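Local coordinates for protein guanine deaminase (Escherichia coli, PDB 6OHB) that catalyses the zinc-dependent hydrolytic deamination of guanine to xanthine and ammonia, at residues A[242-247]-A[256-261]; A[214-219]-A[250-255]. All coordinates share one frame; numbering follows the deposited sequence.

In the fold
The two contacts lie side by side on one flank of the amidohydrolase barrel, their centres about 10 Å apart, and both draw on helix 242-251. Contact 1 joins the start of that helix to the start of helix 258-264; contact 2 joins its end, and the turn that follows, to the start of helix 216-228. Along the chain the order is 214-219, 242-247, 250-255, 256-261, so the segments alternate and the contacts interlock. They also touch directly, Val-261 packing on Tyr-252 and His-255. In each, a tyrosine hydroxyl reaches an oxygen of the other segment, and the polypeptide that follows zinc ligand His-237 is thereby tied both to its own continuation and to the preceding helix.

Contact 1 (A[242-247]-A[256-261]); sequences KDEIAW and DGYLDV
Glu-244 and Tyr-258 form a buried hydrogen bond between two successive helices, 242-251 and 258-264, which follow strand 233-238 on one flank of the barrel. The tyrosine hydroxyl is the donor, and its OH lies 2.6 Å from OE2 of Glu-244. It approaches from above the carboxylate plane, 38° out of it, while the carboxylate sits at the edge of the phenol ring with the two planes almost perpendicular, 85° apart. The carboxylate is thus set across the rim of the ring: OE2 also comes within 3.3 Å of Tyr-258 CE2, and CG of Glu-244 lies 3.8 Å from the same carbon. With CG anti to the backbone N (chi1 176°), the extended chain carries the carboxylate out from its helix, and it crosses the tyrosine side chain at about a right angle.

The apolar part is small. CG1 of Ile-245 rests against the ring edge, 4.1 Å from Tyr-258 CD2, so two neighbouring residues of one helix line the same side of the phenol.

The second carboxylate oxygen of Glu-244, OE1, accepts from the backbone N atoms of Glu-240 and Asn-241. Both oxygens of this buried acid therefore have donors, and those three bonds are likely to favour its ionised form. Phe-210 and Cys-239 also pack on the tyrosine. Since Phe-210, Cys-239 and Glu-240 probably bind substrate, as in related deaminases, the pair probably acts as a second shell, consistent with holding the segment after strand 233-238 in place beside the zinc site of an amidohydrolase-type TIM barrel.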
ATOM      1  N   LYS A 242      22.549   0.393  -7.439  1.00 60.07           N
ATOM      2  CA  LYS A 242      24.010   0.436  -7.348  1.00 61.70           C
ATOM      3  C   LYS A 242      24.678  -0.347  -8.477  1.00 61.77           C
ATOM      4  O   LYS A 242      25.713   0.080  -9.009  1.00 55.94           O
ATOM      5  CB  LYS A 242      24.457  -0.096  -5.986  1.00 57.70           C
ATOM      6  CG  LYS A 242      23.507   0.264  -4.849  1.00 62.21           C
ATOM      7  CD  LYS A 242      24.072  -0.130  -3.490  1.00 62.00           C
ATOM      8  CE  LYS A 242      25.322   0.675  -3.154  1.00 63.08           C
ATOM      9  NZ  LYS A 242      25.055   2.143  -3.145  1.00 64.61           N
ATOM     10  N   ASP A 243      24.111  -1.498  -8.850  1.00 57.63           N
ATOM     11  CA  ASP A 243      24.638  -2.235  -9.995  1.00 64.09           C
ATOM     12  C   ASP A 243      24.506  -1.426 -11.277  1.00 61.40           C
ATOM     13  O   ASP A 243      25.384  -1.479 -12.145  1.00 59.43           O
ATOM     14  CB  ASP A 243      23.930  -3.583 -10.140  1.00 64.54           C
ATOM     15  CG  ASP A 243      24.091  -4.462  -8.918  1.00 66.88           C
ATOM     16  OD1 ASP A 243      25.078  -4.271  -8.178  1.00 68.69           O
ATOM     17  OD2 ASP A 243      23.230  -5.341  -8.698  1.00 77.07           O
ATOM     18  N   GLU A 244      23.408  -0.681 -11.419  1.00 62.67           N
ATOM     19  CA  GLU A 244      23.244   0.200 -12.573  1.00 55.70           C
ATOM     20  C   GLU A 244      24.320   1.283 -12.595  1.00 52.08           C
ATOM     21  O   GLU A 244      24.881   1.594 -13.655  1.00 52.47           O
ATOM     22  CB  GLU A 244      21.844   0.811 -12.551  1.00 59.43           C
ATOM     23  CG  GLU A 244      21.572   1.829 -13.645  1.00 61.38           C
ATOM     24  CD  GLU A 244      20.445   2.783 -13.284  1.00 59.17           C
ATOM     25  OE1 GLU A 244      19.998   2.774 -12.115  1.00 59.51           O
ATOM     26  OE2 GLU A 244      20.000   3.538 -14.173  1.00 61.85           O
ATOM     27  N   ILE A 245      24.639   1.851 -11.429  1.00 51.81           N
ATOM     28  CA  ILE A 245      25.678   2.875 -11.347  1.00 55.91           C
ATOM     29  C   ILE A 245      27.035   2.297 -11.738  1.00 61.22           C
ATOM     30  O   ILE A 245      27.814   2.933 -12.463  1.00 55.32           O
ATOM     31  CB  ILE A 245      25.708   3.488  -9.935  1.00 61.14           C
ATOM     32  CG1 ILE A 245      24.402   4.231  -9.646  1.00 57.57           C
ATOM     33  CG2 ILE A 245      26.902   4.416  -9.770  1.00 58.89           C
ATOM     34  CD1 ILE A 245      24.296   4.733  -8.231  1.00 58.70           C
ATOM     35  N   ALA A 246      27.345   1.086 -11.258  1.00 61.05           N
ATOM     36  CA  ALA A 246      28.607   0.444 -11.626  1.00 58.53           C
ATOM     37  C   ALA A 246      28.656   0.123 -13.117  1.00 55.27           C
ATOM     38  O   ALA A 246      29.707   0.258 -13.759  1.00 55.43           O
ATOM     39  CB  ALA A 246      28.809  -0.824 -10.793  1.00 58.87           C
ATOM     40  N   TRP A 247      27.530  -0.308 -13.685  1.00 55.96           N
ATOM     41  CA  TRP A 247      27.457  -0.542 -15.124  1.00 56.82           C
ATOM     42  C   TRP A 247      27.751   0.736 -15.902  1.00 62.85           C
ATOM     43  O   TRP A 247      28.459   0.709 -16.920  1.00 66.17           O
ATOM     44  CB  TRP A 247      26.075  -1.093 -15.477  1.00 61.87           C
ATOM     45  CG  TRP A 247      25.973  -1.735 -16.829  1.00 63.25           C
ATOM     46  CD1 TRP A 247      27.002  -2.083 -17.655  1.00 64.15           C
ATOM     47  CD2 TRP A 247      24.768  -2.118 -17.505  1.00 61.04           C
ATOM     48  NE1 TRP A 247      26.511  -2.654 -18.806  1.00 65.80           N
ATOM     49  CE2 TRP A 247      25.143  -2.686 -18.739  1.00 63.01           C
ATOM     50  CE3 TRP A 247      23.407  -2.033 -17.188  1.00 58.46           C
ATOM     51  CZ2 TRP A 247      24.208  -3.166 -19.657  1.00 65.96           C
ATOM     52  CZ3 TRP A 247      22.480  -2.509 -18.100  1.00 55.41           C
ATOM     53  CH2 TRP A 247      22.884  -3.068 -19.320  1.00 60.53           C
ATOM     54  N   ASP A 256      32.756  11.671 -14.995  1.00 67.18           N
ATOM     55  CA  ASP A 256      32.843  11.702 -13.532  1.00 65.36           C
ATOM     56  C   ASP A 256      31.560  11.200 -12.868  1.00 64.12           C
ATOM     57  O   ASP A 256      30.964  11.873 -12.027  1.00 62.15           O
ATOM     58  CB  ASP A 256      33.189  13.111 -13.059  1.00 65.69           C
ATOM     59  CG  ASP A 256      33.575  13.159 -11.581  1.00 74.74           C
ATOM     60  OD1 ASP A 256      33.911  12.095 -11.013  1.00 68.81           O
ATOM     61  OD2 ASP A 256      33.536  14.259 -10.985  1.00 64.96           O
ATOM     62  N   GLY A 257      31.130  10.001 -13.238  1.00 58.37           N
ATOM     63  CA  GLY A 257      29.954   9.383 -12.659  1.00 59.59           C
ATOM     64  C   GLY A 257      28.763   9.386 -13.604  1.00 61.34           C
ATOM     65  O   GLY A 257      28.851   9.745 -14.781  1.00 57.61           O
ATOM     66  N   TYR A 258      27.618   8.991 -13.044  1.00 58.02           N
ATOM     67  CA  TYR A 258      26.413   8.767 -13.838  1.00 55.61           C
ATOM     68  C   TYR A 258      25.832  10.080 -14.361  1.00 57.57           C
ATOM     69  O   TYR A 258      25.628  10.248 -15.572  1.00 50.44           O
ATOM     70  CB  TYR A 258      25.393   8.008 -12.985  1.00 50.75           C
ATOM     71  CG  TYR A 258      24.320   7.243 -13.735  1.00 46.45           C
ATOM     72  CD1 TYR A 258      23.995   7.546 -15.052  1.00 46.70           C
ATOM     73  CD2 TYR A 258      23.607   6.229 -13.102  1.00 46.64           C
ATOM     74  CE1 TYR A 258      22.999   6.850 -15.722  1.00 49.38           C
ATOM     75  CE2 TYR A 258      22.614   5.531 -13.760  1.00 49.37           C
ATOM     76  CZ  TYR A 258      22.312   5.843 -15.068  1.00 52.47           C
ATOM     77  OH  TYR A 258      21.324   5.139 -15.717  1.00 55.38           O
ATOM     78  N   LEU A 259      25.533  11.020 -13.460  1.00 55.24           N
ATOM     79  CA  LEU A 259      24.908  12.270 -13.886  1.00 49.23           C
ATOM     80  C   LEU A 259      25.800  13.050 -14.844  1.00 58.39           C
ATOM     81  O   LEU A 259      25.296  13.773 -15.715  1.00 59.10           O
ATOM     82  CB  LEU A 259      24.561  13.126 -12.665  1.00 51.06           C
ATOM     83  CG  LEU A 259      24.033  14.545 -12.930  1.00 49.94           C
ATOM     84  CD1 LEU A 259      22.759  14.528 -13.764  1.00 46.05           C
ATOM     85  CD2 LEU A 259      23.820  15.306 -11.632  1.00 48.92           C
ATOM     86  N   ASP A 260      27.120  12.911 -14.714  1.00 55.22           N
ATOM     87  CA  ASP A 260      28.012  13.669 -15.580  1.00 59.89           C
ATOM     88  C   ASP A 260      27.963  13.194 -17.025  1.00 57.40           C
ATOM     89  O   ASP A 260      28.266  13.980 -17.928  1.00 61.37           O
ATOM     90  CB  ASP A 260      29.447  13.611 -15.062  1.00 61.13           C
ATOM     91  CG  ASP A 260      30.369  14.556 -15.812  1.00 72.22           C
ATOM     92  OD1 ASP A 260      30.336  15.773 -15.525  1.00 70.52           O
ATOM     93  OD2 ASP A 260      31.122  14.081 -16.693  1.00 71.46           O
ATOM     94  N   VAL A 261      27.564  11.946 -17.270  1.00 55.98           N
ATOM     95  CA  VAL A 261      27.360  11.504 -18.648  1.00 60.90           C
ATOM     96  C   VAL A 261      26.258  12.327 -19.302  1.00 60.58           C
ATOM     97  O   VAL A 261      26.407  12.807 -20.432  1.00 64.94           O
ATOM     98  CB  VAL A 261      27.041  10.000 -18.695  1.00 60.77           C
ATOM     99  CG1 VAL A 261      26.941   9.534 -20.143  1.00 57.20           C
ATOM    100  CG2 VAL A 261      28.092   9.211 -17.933  1.00 57.95           C
TER

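Contact 2 (A[214-219]-A[250-255]); sequences SSPEQM and SLYPDH
The hydroxyl of Tyr-252 donates a hydrogen bond to the backbone carbonyl of Ser-214, with OH and O 2.6 Å apart. The carbonyl oxygen lies at the edge of the ring, in its plane; seen from the carbonyl, the donor is tilted 25° out of plane and the C=O...donor angle is 147°. Around this bond the first turn of helix 216-228 closes in. CG of Pro-216 packs obliquely on the ring, 3.8 Å from Tyr-252 CE1, and CG of Met-219 comes to 3.6 Å from the phenol OH. Met-219 also touches Tyr-262 of helix 258-264.

The hydroxyl thus meets the N-terminus of a helix, where Ser-215 is the N-cap: its OG accepts from Gln-218 N at 3.1 Å and also bonds Asp-171. With an alanine here in place of Tyr-252, the Ser-214 carbonyl would probably lose this donor, and a gap would be likely to open beside Pro-216 and Met-219. Further out, OG of Ser-214 gives its proton to OE1 of Gln-218, 2.7 Å away, on a lone pair in the carbonyl plane, while NE2 of that amide bonds Asp-180. Tyr-252 is the first residue to leave helix 242-251 and begins a type I turn that runs to His-255. Its CG lies beside the backbone N and anti to the carbonyl carbon (chi1 -69°), which sends the ring out toward 214-219, and Arg-172 touches its side chain.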
ATOM      1  N   SER A 214      22.367   3.294 -24.319  1.00 52.67           N
ATOM      2  CA  SER A 214      22.596   4.262 -25.381  1.00 64.50           C
ATOM      3  C   SER A 214      24.086   4.400 -25.643  1.00 63.51           C
ATOM      4  O   SER A 214      24.859   4.692 -24.724  1.00 58.56           O
ATOM      5  CB  SER A 214      21.987   5.621 -25.011  1.00 60.22           C
ATOM      6  OG  SER A 214      20.569   5.563 -25.062  1.00 58.01           O
ATOM      7  N   SER A 215      24.472   4.219 -26.901  1.00 61.98           N
ATOM      8  CA  SER A 215      25.847   4.406 -27.326  1.00 63.16           C
ATOM      9  C   SER A 215      26.231   5.883 -27.228  1.00 67.76           C
ATOM     10  O   SER A 215      25.363   6.755 -27.125  1.00 62.82           O
ATOM     11  CB  SER A 215      26.017   3.912 -28.759  1.00 58.34           C
ATOM     12  OG  SER A 215      25.275   4.722 -29.654  1.00 64.47           O
ATOM     13  N   PRO A 216      27.530   6.194 -27.247  1.00 71.91           N
ATOM     14  CA  PRO A 216      27.925   7.610 -27.354  1.00 70.48           C
ATOM     15  C   PRO A 216      27.335   8.308 -28.571  1.00 68.73           C
ATOM     16  O   PRO A 216      27.005   9.500 -28.493  1.00 64.01           O
ATOM     17  CB  PRO A 216      29.458   7.540 -27.418  1.00 66.93           C
ATOM     18  CG  PRO A 216      29.796   6.277 -26.673  1.00 69.32           C
ATOM     19  CD  PRO A 216      28.679   5.311 -26.978  1.00 67.59           C
ATOM     20  N   GLU A 217      27.163   7.589 -29.685  1.00 67.99           N
ATOM     21  CA  GLU A 217      26.537   8.178 -30.867  1.00 67.56           C
ATOM     22  C   GLU A 217      25.094   8.579 -30.589  1.00 66.59           C
ATOM     23  O   GLU A 217      24.660   9.679 -30.956  1.00 66.77           O
ATOM     24  CB  GLU A 217      26.599   7.190 -32.035  1.00 63.39           C
ATOM     25  CG  GLU A 217      27.941   7.152 -32.740  1.00 71.85           C
ATOM     26  CD  GLU A 217      29.049   6.618 -31.853  1.00 79.87           C
ATOM     27  OE1 GLU A 217      28.995   5.425 -31.478  1.00 71.54           O
ATOM     28  OE2 GLU A 217      29.962   7.401 -31.513  1.00 81.02           O
ATOM     29  N   GLN A 218      24.337   7.702 -29.928  1.00 68.87           N
ATOM     30  CA  GLN A 218      22.949   8.026 -29.616  1.00 65.08           C
ATOM     31  C   GLN A 218      22.853   9.150 -28.591  1.00 63.62           C
ATOM     32  O   GLN A 218      21.952   9.993 -28.674  1.00 65.67           O
ATOM     33  CB  GLN A 218      22.220   6.781 -29.120  1.00 65.25           C
ATOM     34  CG  GLN A 218      20.724   6.974 -29.002  1.00 59.72           C
ATOM     35  CD  GLN A 218      19.993   5.676 -28.765  1.00 62.04           C
ATOM     36  OE1 GLN A 218      20.058   5.109 -27.673  1.00 53.19           O
ATOM     37  NE2 GLN A 218      19.287   5.197 -29.784  1.00 62.31           N
ATOM     38  N   MET A 219      23.755   9.173 -27.606  1.00 61.20           N
ATOM     39  CA  MET A 219      23.771  10.284 -26.660  1.00 62.52           C
ATOM     40  C   MET A 219      24.036  11.600 -27.381  1.00 66.87           C
ATOM     41  O   MET A 219      23.426  12.631 -27.057  1.00 69.85           O
ATOM     42  CB  MET A 219      24.814  10.037 -25.568  1.00 65.88           C
ATOM     43  CG  MET A 219      24.491   8.874 -24.624  1.00 70.09           C
ATOM     44  SD  MET A 219      23.072   9.116 -23.514  1.00 70.68           S
ATOM     45  CE  MET A 219      23.594  10.543 -22.563  1.00 62.92           C
ATOM     46  N   SER A 250      31.274   1.462 -15.920  1.00 68.90           N
ATOM     47  CA  SER A 250      32.049   0.713 -16.922  1.00 67.32           C
ATOM     48  C   SER A 250      31.847   1.271 -18.331  1.00 64.93           C
ATOM     49  O   SER A 250      32.787   1.326 -19.137  1.00 74.06           O
ATOM     50  CB  SER A 250      31.694  -0.801 -16.936  1.00 66.10           C
ATOM     51  OG  SER A 250      32.153  -1.657 -15.881  1.00 76.82           O
ATOM     52  N   LEU A 251      30.640   1.675 -18.658  1.00 67.47           N
ATOM     53  CA  LEU A 251      30.441   1.973 -20.060  1.00 66.02           C
ATOM     54  C   LEU A 251      30.918   3.367 -20.442  1.00 69.87           C
ATOM     55  O   LEU A 251      31.217   3.608 -21.622  1.00 71.20           O
ATOM     56  CB  LEU A 251      28.972   1.776 -20.423  1.00 69.18           C
ATOM     57  CG  LEU A 251      28.622   0.287 -20.552  1.00 66.93           C
ATOM     58  CD1 LEU A 251      27.125   0.106 -20.472  1.00 63.04           C
ATOM     59  CD2 LEU A 251      29.155  -0.300 -21.848  1.00 67.86           C
ATOM     60  N   TYR A 252      31.069   4.263 -19.469  1.00 69.20           N
ATOM     61  CA  TYR A 252      31.586   5.609 -19.693  1.00 68.46           C
ATOM     62  C   TYR A 252      32.680   5.896 -18.669  1.00 70.79           C
ATOM     63  O   TYR A 252      32.481   6.674 -17.727  1.00 75.12           O
ATOM     64  CB  TYR A 252      30.447   6.620 -19.602  1.00 63.26           C
ATOM     65  CG  TYR A 252      29.467   6.511 -20.752  1.00 67.49           C
ATOM     66  CD1 TYR A 252      29.738   7.107 -21.974  1.00 65.86           C
ATOM     67  CD2 TYR A 252      28.270   5.812 -20.614  1.00 65.02           C
ATOM     68  CE1 TYR A 252      28.853   7.017 -23.027  1.00 66.98           C
ATOM     69  CE2 TYR A 252      27.373   5.716 -21.667  1.00 67.13           C
ATOM     70  CZ  TYR A 252      27.672   6.321 -22.871  1.00 68.23           C
ATOM     71  OH  TYR A 252      26.785   6.229 -23.920  1.00 69.79           O
ATOM     72  N   PRO A 253      33.854   5.271 -18.816  1.00 77.30           N
ATOM     73  CA  PRO A 253      34.899   5.429 -17.790  1.00 74.11           C
ATOM     74  C   PRO A 253      35.505   6.824 -17.741  1.00 74.85           C
ATOM     75  O   PRO A 253      36.115   7.177 -16.724  1.00 75.08           O
ATOM     76  CB  PRO A 253      35.944   4.378 -18.186  1.00 73.11           C
ATOM     77  CG  PRO A 253      35.757   4.203 -19.657  1.00 73.67           C
ATOM     78  CD  PRO A 253      34.289   4.398 -19.924  1.00 70.34           C
ATOM     79  N   ASP A 254      35.359   7.628 -18.793  1.00 80.09           N
ATOM     80  CA  ASP A 254      35.978   8.947 -18.842  1.00 79.62           C
ATOM     81  C   ASP A 254      35.083  10.060 -18.310  1.00 77.10           C
ATOM     82  O   ASP A 254      35.494  11.224 -18.336  1.00 78.15           O
ATOM     83  CB  ASP A 254      36.405   9.278 -20.274  1.00 78.15           C
ATOM     84  CG  ASP A 254      37.541   8.400 -20.758  1.00 89.03           C
ATOM     85  OD1 ASP A 254      38.422   8.063 -19.936  1.00 87.99           O
ATOM     86  OD2 ASP A 254      37.558   8.053 -21.958  1.00 93.04           O
ATOM     87  N   HIS A 255      33.887   9.741 -17.826  1.00 75.79           N
ATOM     88  CA  HIS A 255      33.009  10.727 -17.215  1.00 70.92           C
ATOM     89  C   HIS A 255      33.059  10.582 -15.696  1.00 70.33           C
ATOM     90  O   HIS A 255      33.365   9.508 -15.169  1.00 67.49           O
ATOM     91  CB  HIS A 255      31.573  10.566 -17.719  1.00 71.11           C
ATOM     92  CG  HIS A 255      31.404  10.869 -19.178  1.00 71.73           C
ATOM     93  ND1 HIS A 255      31.606   9.925 -20.163  1.00 69.78           N
ATOM     94  CD2 HIS A 255      31.041  12.007 -19.819  1.00 69.40           C
ATOM     95  CE1 HIS A 255      31.380  10.468 -21.346  1.00 66.19           C
ATOM     96  NE2 HIS A 255      31.034  11.731 -21.166  1.00 63.06           N
TER